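Local coordinates for YkuI protein (Bacillus subtilis, PDB 2BAS) that binds the second messenger cyclic di-GMP and probably acts, through its EAL domain, as a phosphodiesterase that cleaves it, at residues 157-160 with 161-165; 101-104 with 105-109; 373-376 with 377-380. All coordinates share one frame; numbering follows the deposited sequence.

Contact 1: 157-160 with 161-165; sequences EQLY and HMLAY
L163 reaches back one helical turn to L159, and its side chain is the one to follow. CB sits 3.4 Å from the carbonyl O of L159, the same oxygen that accepts the hydrogen bond from L163 N (2.9 Å, N-H...O angle 145°). CG stays beside that oxygen. With CG placed next to its own backbone N and anti to the carbonyl carbon (chi1 -79°), the branch runs back along the helix toward the preceding turn, and CD1 comes to rest 3.9 Å from L159 CG. The same methyl also stands 4.4 Å from Y160 CD2, at a slant to the ring, so CD1 sits near both residues of that turn.

Beyond this pair, M162 lies on M119, and A164 N hydrogen-bonds to Y160 O over 2.9 Å. The earlier turn is less regular: the bonds of H161 N to E157 O and Q158 O, and of M162 N to Q158 O, are weak. Y160 sends its ring off the helix, where OH bonds to E149 and the side chain touches R187 and L191 of helix 185-191. This is an amphipathic barrel helix, 156-167, whose buried face sets L163 against L145 and I147 of strand 143-147 and L159 against F152, in the beta-alpha-beta unit 143-147, 156-167, 172-178 of the EAL barrel.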
loop_
_atom_site.group_PDB
_atom_site.type_symbol
_atom_site.label_atom_id
_atom_site.label_comp_id
_atom_site.label_asym_id
_atom_site.label_seq_id
_atom_site.Cartn_x
_atom_site.Cartn_y
_atom_site.Cartn_z
ATOM N N GLU A 157 21.123 6.409 -3.989
ATOM C CA GLU A 157 21.460 5.063 -4.456
ATOM C C GLU A 157 22.877 4.657 -4.023
ATOM O O GLU A 157 23.245 3.485 -4.093
ATOM C CB GLU A 157 21.211 4.908 -5.968
ATOM C CG GLU A 157 19.712 5.061 -6.336
ATOM C CD GLU A 157 19.307 4.403 -7.659
ATOM O OE1 GLU A 157 18.272 3.695 -7.665
ATOM O OE2 GLU A 157 20.006 4.594 -8.685
ATOM N N GLN A 158 23.647 5.636 -3.554
ATOM C CA GLN A 158 24.966 5.402 -2.986
ATOM C C GLN A 158 24.814 4.742 -1.607
ATOM O O GLN A 158 25.561 3.822 -1.262
ATOM C CB GLN A 158 25.734 6.726 -2.879
ATOM C CG GLN A 158 27.234 6.613 -2.598
ATOM C CD GLN A 158 28.077 6.366 -3.837
ATOM O OE1 GLN A 158 27.559 6.090 -4.922
ATOM N NE2 GLN A 158 29.395 6.470 -3.680
ATOM N N LEU A 159 23.843 5.216 -0.828
ATOM C CA LEU A 159 23.546 4.650 0.479
ATOM C C LEU A 159 23.053 3.213 0.356
ATOM O O LEU A 159 23.469 2.338 1.115
ATOM C CB LEU A 159 22.496 5.496 1.206
ATOM C CG LEU A 159 22.027 5.042 2.596
ATOM C CD1 LEU A 159 23.159 5.087 3.617
ATOM C CD2 LEU A 159 20.875 5.895 3.072
ATOM N N TYR A 160 22.169 2.986 -0.612
ATOM C CA TYR A 160 21.567 1.674 -0.846
ATOM C C TYR A 160 22.619 0.692 -1.330
ATOM O O TYR A 160 22.495 -0.517 -1.129
ATOM C CB TYR A 160 20.419 1.800 -1.857
ATOM C CG TYR A 160 19.148 2.424 -1.298
ATOM C CD1 TYR A 160 17.931 2.303 -1.977
ATOM C CD2 TYR A 160 19.152 3.107 -0.078
ATOM C CE1 TYR A 160 16.754 2.872 -1.466
ATOM C CE2 TYR A 160 17.988 3.672 0.441
ATOM C CZ TYR A 160 16.797 3.551 -0.254
ATOM O OH TYR A 160 15.659 4.109 0.268
ATOM N N HIS A 161 23.654 1.237 -1.965
ATOM C CA HIS A 161 24.802 0.467 -2.419
ATOM C C HIS A 161 25.536 -0.138 -1.217
ATOM O O HIS A 161 25.679 -1.361 -1.148
ATOM C CB HIS A 161 25.718 1.344 -3.286
ATOM C CG HIS A 161 26.984 0.674 -3.726
ATOM N ND1 HIS A 161 27.045 -0.158 -4.821
ATOM C CD2 HIS A 161 28.245 0.740 -3.232
ATOM C CE1 HIS A 161 28.286 -0.588 -4.976
ATOM N NE2 HIS A 161 29.033 -0.058 -4.025
HETATM N N MSE A 162 25.957 0.696 -0.260
HETATM C CA MSE A 162 26.647 0.177 0.927
HETATM C C MSE A 162 25.729 -0.614 1.844
HETATM O O MSE A 162 26.199 -1.459 2.607
HETATM C CB MSE A 162 27.391 1.260 1.721
HETATM C CG MSE A 162 26.511 2.256 2.429
HETATM SE SE MSE A 162 27.119 2.640 4.251
HETATM C CE MSE A 162 26.203 1.166 5.151
ATOM N N LEU A 163 24.430 -0.341 1.776
ATOM C CA LEU A 163 23.467 -1.102 2.558
ATOM C C LEU A 163 23.302 -2.501 1.984
ATOM O O LEU A 163 23.192 -3.471 2.732
ATOM C CB LEU A 163 22.127 -0.379 2.671
ATOM C CG LEU A 163 22.106 0.746 3.715
ATOM C CD1 LEU A 163 20.802 1.509 3.660
ATOM C CD2 LEU A 163 22.360 0.229 5.128
ATOM N N ALA A 164 23.317 -2.609 0.659
ATOM C CA ALA A 164 23.258 -3.918 0.017
ATOM C C ALA A 164 24.511 -4.718 0.369
ATOM O O ALA A 164 24.438 -5.930 0.571
ATOM C CB ALA A 164 23.091 -3.792 -1.503
ATOM N N TYR A 165 25.644 -4.022 0.463
ATOM C CA TYR A 165 26.934 -4.634 0.790
ATOM C C TYR A 165 26.945 -5.169 2.220
ATOM O O TYR A 165 27.372 -6.295 2.471
ATOM C CB TYR A 165 28.062 -3.623 0.587
ATOM C CG TYR A 165 29.437 -4.113 0.990
ATOM C CD1 TYR A 165 30.151 -4.999 0.173
ATOM C CD2 TYR A 165 30.040 -3.671 2.172
ATOM C CE1 TYR A 165 31.421 -5.446 0.530
ATOM C CE2 TYR A 165 31.312 -4.114 2.537
ATOM C CZ TYR A 165 31.993 -5.003 1.711
ATOM O OH TYR A 165 33.248 -5.445 2.061
#

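Contact 2: 101-104 with 105-109; sequences LEAD and SDLLI
L107 folds its side chain back on A103 and D104, across the corner where the chain turns after helix 82-100. The turn itself begins just before it: S105 and D106 are the two central residues of a beta turn from D104 to L107, the D104 CA and L107 CA atoms being 6.0 Å apart. D106 folds its carboxylate back: CG lies between the backbone N and the carbonyl carbon (chi1 69°), which brings OD2 within 3.5 Å of D104 CB. The two acids are near one another, D104 OD1 standing 4.6 Å from D106 OD2, but R267 is at hand, in a salt bridge with D106 and in a long, weak ion pair with D104, and probably offsets their like charges.

This corner carries the chain from the helix into strand 108-112, which lies parallel to strand 53-64 in the EAL barrel. L107 is the residue that turns inward. Its CB and CG lie near D104 O, and CG also meets D104 CB. Farther out, CD1 reaches A103 CB at 4.1 Å, so the leucine spans both A103 and D104 while V53 and Y56 pack on it. Strand 108-112 begins at L108, which bonds through its backbone to V54 and Y56.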
loop_
_atom_site.group_PDB
_atom_site.type_symbol
_atom_site.label_atom_id
_atom_site.label_comp_id
_atom_site.label_asym_id
_atom_site.label_seq_id
_atom_site.Cartn_x
_atom_site.Cartn_y
_atom_site.Cartn_z
ATOM N N LEU A 101 28.043 -9.338 24.998
ATOM C CA LEU A 101 28.947 -10.496 25.060
ATOM C C LEU A 101 28.746 -11.357 26.317
ATOM O O LEU A 101 29.229 -12.488 26.380
ATOM C CB LEU A 101 30.418 -10.061 24.973
ATOM C CG LEU A 101 31.151 -9.789 23.653
ATOM C CD1 LEU A 101 32.588 -9.380 23.960
ATOM C CD2 LEU A 101 31.144 -10.992 22.723
ATOM N N GLU A 102 28.037 -10.812 27.307
ATOM C CA GLU A 102 27.752 -11.518 28.555
ATOM C C GLU A 102 26.363 -12.151 28.564
ATOM O O GLU A 102 26.153 -13.190 29.184
ATOM C CB GLU A 102 27.900 -10.581 29.763
ATOM C CG GLU A 102 29.248 -9.856 29.870
ATOM C CD GLU A 102 30.449 -10.793 29.945
ATOM O OE1 GLU A 102 30.441 -11.742 30.765
ATOM O OE2 GLU A 102 31.416 -10.560 29.189
ATOM N N ALA A 103 25.418 -11.526 27.870
ATOM C CA ALA A 103 24.035 -12.008 27.844
ATOM C C ALA A 103 23.787 -13.147 26.848
ATOM O O ALA A 103 24.721 -13.731 26.304
ATOM C CB ALA A 103 23.091 -10.854 27.579
ATOM N N ASP A 104 22.509 -13.436 26.614
ATOM C CA ASP A 104 22.074 -14.521 25.736
ATOM C C ASP A 104 22.544 -14.333 24.292
ATOM O O ASP A 104 22.459 -13.235 23.738
ATOM C CB ASP A 104 20.549 -14.650 25.787
ATOM C CG ASP A 104 20.007 -14.710 27.214
ATOM O OD1 ASP A 104 18.956 -15.354 27.418
ATOM O OD2 ASP A 104 20.622 -14.123 28.133
ATOM N N SER A 105 23.018 -15.425 23.695
ATOM C CA SER A 105 23.631 -15.439 22.359
ATOM C C SER A 105 22.669 -15.221 21.162
ATOM O O SER A 105 23.096 -15.235 20.001
ATOM C CB SER A 105 24.407 -16.756 22.194
ATOM O OG SER A 105 25.248 -16.751 21.056
ATOM N N ASP A 106 21.386 -15.003 21.440
ATOM C CA ASP A 106 20.376 -14.905 20.379
ATOM C C ASP A 106 19.632 -13.566 20.364
ATOM O O ASP A 106 18.755 -13.339 19.517
ATOM C CB ASP A 106 19.367 -16.045 20.518
ATOM C CG ASP A 106 18.490 -15.901 21.754
ATOM O OD1 ASP A 106 17.248 -15.890 21.606
ATOM O OD2 ASP A 106 19.037 -15.778 22.873
ATOM N N LEU A 107 19.982 -12.697 21.311
ATOM C CA LEU A 107 19.389 -11.372 21.424
ATOM C C LEU A 107 19.733 -10.519 20.207
ATOM O O LEU A 107 20.863 -10.526 19.723
ATOM C CB LEU A 107 19.852 -10.676 22.714
ATOM C CG LEU A 107 19.270 -11.105 24.073
ATOM C CD1 LEU A 107 19.839 -10.255 25.183
ATOM C CD2 LEU A 107 17.752 -11.026 24.117
ATOM N N LEU A 108 18.742 -9.806 19.697
ATOM C CA LEU A 108 18.968 -8.906 18.578
ATOM C C LEU A 108 19.571 -7.620 19.118
ATOM O O LEU A 108 19.264 -7.224 20.243
ATOM C CB LEU A 108 17.655 -8.635 17.825
ATOM C CG LEU A 108 17.041 -9.848 17.103
ATOM C CD1 LEU A 108 15.578 -9.609 16.699
ATOM C CD2 LEU A 108 17.855 -10.282 15.890
ATOM N N ILE A 109 20.439 -6.984 18.331
ATOM C CA ILE A 109 21.050 -5.709 18.717
ATOM C C ILE A 109 20.595 -4.596 17.761
ATOM O O ILE A 109 21.062 -4.516 16.614
ATOM C CB ILE A 109 22.617 -5.795 18.763
ATOM C CG1 ILE A 109 23.087 -6.959 19.640
ATOM C CG2 ILE A 109 23.215 -4.492 19.268
ATOM C CD1 ILE A 109 24.565 -7.318 19.481
#

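Contact 3: 373-376 with 377-380; sequences YFLE and NIMR
N377 lies alongside Y373, the N-cap residue of helix 374-384, and this contact is the helix's first turn. The backbone ladder starts here: N377 N bonds to Y373 O at 2.8 Å (156° at the hydrogen), followed by I378 to F374, M379 to L375 and R380 to E376. CG of N377 lies beside its backbone N (chi1 -75°), which lays the amide alongside the Y373 carbonyl, with ND2 3.8 Å from Y373 CB; the angle is too poor for ND2 to bond to that oxygen. Replaced by alanine, N377 would keep CB near Y373 O but lose its amide, which is likely to open a gap beside Y373 CB.

On another face the F374 ring and I378 meet at a slant, with I378 CD1 nearest F374 CE2 at 3.3 Å; L375 CD2 lies farther from the same methyl, at 4.4 Å. The second subunit packs here too, its E285 against L375 and its K286 against I378. E376 runs out extended while R380, bent in mid-chain, makes a cation-pi contact with F388. Their carboxylate and guanidinium planes are 56° apart, and E376 OE2 sits at the guanidinium edge, 4.0 Å from R380 NH1 and beyond a salt bridge.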
loop_
_atom_site.group_PDB
_atom_site.type_symbol
_atom_site.label_atom_id
_atom_site.label_comp_id
_atom_site.label_asym_id
_atom_site.label_seq_id
_atom_site.Cartn_x
_atom_site.Cartn_y
_atom_site.Cartn_z
ATOM N N TYR A 373 -9.955 -6.436 -7.627
ATOM C CA TYR A 373 -10.839 -7.459 -7.093
ATOM C C TYR A 373 -12.006 -7.855 -8.012
ATOM O O TYR A 373 -12.763 -8.788 -7.694
ATOM C CB TYR A 373 -11.463 -6.989 -5.771
ATOM C CG TYR A 373 -10.511 -6.647 -4.651
ATOM C CD1 TYR A 373 -9.433 -7.474 -4.342
ATOM C CD2 TYR A 373 -10.721 -5.508 -3.867
ATOM C CE1 TYR A 373 -8.562 -7.163 -3.309
ATOM C CE2 TYR A 373 -9.859 -5.188 -2.826
ATOM C CZ TYR A 373 -8.786 -6.026 -2.550
ATOM O OH TYR A 373 -7.929 -5.723 -1.510
ATOM N N PHE A 374 -12.193 -7.149 -9.122
ATOM C CA PHE A 374 -13.393 -7.366 -9.914
ATOM C C PHE A 374 -13.506 -8.784 -10.525
ATOM O O PHE A 374 -14.539 -9.444 -10.377
ATOM C CB PHE A 374 -13.575 -6.269 -10.974
ATOM C CG PHE A 374 -14.885 -6.359 -11.704
ATOM C CD1 PHE A 374 -15.971 -5.602 -11.302
ATOM C CD2 PHE A 374 -15.034 -7.221 -12.788
ATOM C CE1 PHE A 374 -17.193 -5.693 -11.963
ATOM C CE2 PHE A 374 -16.250 -7.318 -13.458
ATOM C CZ PHE A 374 -17.330 -6.551 -13.037
ATOM N N LEU A 375 -12.456 -9.235 -11.200
ATOM C CA LEU A 375 -12.458 -10.553 -11.832
ATOM C C LEU A 375 -12.329 -11.663 -10.781
ATOM O O LEU A 375 -12.822 -12.783 -10.970
ATOM C CB LEU A 375 -11.335 -10.650 -12.894
ATOM C CG LEU A 375 -11.470 -9.790 -14.167
ATOM C CD1 LEU A 375 -10.270 -9.908 -15.090
ATOM C CD2 LEU A 375 -12.744 -10.111 -14.959
ATOM N N GLU A 376 -11.641 -11.329 -9.693
ATOM C CA GLU A 376 -11.421 -12.212 -8.554
ATOM C C GLU A 376 -12.799 -12.506 -7.931
ATOM O O GLU A 376 -13.130 -13.656 -7.654
ATOM C CB GLU A 376 -10.484 -11.518 -7.540
ATOM C CG GLU A 376 -9.646 -12.432 -6.628
ATOM C CD GLU A 376 -9.068 -11.706 -5.357
ATOM O OE1 GLU A 376 -7.829 -11.444 -5.308
ATOM O OE2 GLU A 376 -9.854 -11.406 -4.405
ATOM N N ASN A 377 -13.596 -11.453 -7.743
ATOM C CA ASN A 377 -14.942 -11.568 -7.197
ATOM C C ASN A 377 -15.884 -12.434 -8.034
ATOM O O ASN A 377 -16.600 -13.279 -7.490
ATOM C CB ASN A 377 -15.550 -10.185 -6.945
ATOM C CG ASN A 377 -14.972 -9.524 -5.712
ATOM O OD1 ASN A 377 -14.486 -10.208 -4.817
ATOM N ND2 ASN A 377 -15.013 -8.196 -5.659
ATOM N N ILE A 378 -15.880 -12.213 -9.346
ATOM C CA ILE A 378 -16.633 -13.053 -10.272
ATOM C C ILE A 378 -16.257 -14.517 -10.069
ATOM O O ILE A 378 -17.134 -15.352 -9.838
ATOM C CB ILE A 378 -16.417 -12.611 -11.730
ATOM C CG1 ILE A 378 -17.136 -11.277 -11.950
ATOM C CG2 ILE A 378 -16.940 -13.668 -12.679
ATOM C CD1 ILE A 378 -16.702 -10.553 -13.159
HETATM N N MSE A 379 -14.960 -14.815 -10.140
HETATM C CA MSE A 379 -14.421 -16.129 -9.777
HETATM C C MSE A 379 -15.020 -16.693 -8.500
HETATM O O MSE A 379 -15.474 -17.834 -8.486
HETATM C CB MSE A 379 -12.917 -16.034 -9.566
HETATM C CG MSE A 379 -12.088 -16.658 -10.646
HETATM SE SE MSE A 379 -11.929 -18.576 -10.406
HETATM C CE MSE A 379 -11.137 -18.594 -8.590
ATOM N N ARG A 380 -14.996 -15.897 -7.427
ATOM C CA ARG A 380 -15.493 -16.336 -6.126
ATOM C C ARG A 380 -17.007 -16.615 -6.148
ATOM O O ARG A 380 -17.449 -17.665 -5.675
ATOM C CB ARG A 380 -15.095 -15.360 -4.999
ATOM C CG ARG A 380 -15.610 -15.786 -3.616
ATOM C CD ARG A 380 -14.709 -15.372 -2.447
ATOM N NE ARG A 380 -14.991 -14.028 -1.936
ATOM C CZ ARG A 380 -14.340 -12.930 -2.312
ATOM N NH1 ARG A 380 -13.359 -13.000 -3.214
ATOM N NH2 ARG A 380 -14.669 -11.757 -1.782
#

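How the contacts relate
Along the chain contact 2 comes first, then contact 1, then contact 3. Each is a continuous stretch, so none encloses or crosses another and no long loop is closed: contact 2 turns the corner between helix 82-100 and strand 108-112, while contacts 1 and 3 are turns within helices 156-167 and 374-384. Contacts 1 and 2 belong to the EAL barrel, their centres about 27 Å apart and nearest atoms about 12 Å apart. The long helix 271-311 then leads on to the C-terminal signalling domain, where contact 3 precedes strand 388-394 and faces the second subunit. Its nearest atoms are about 26 Å from contact 1 and about 30 Å from contact 2.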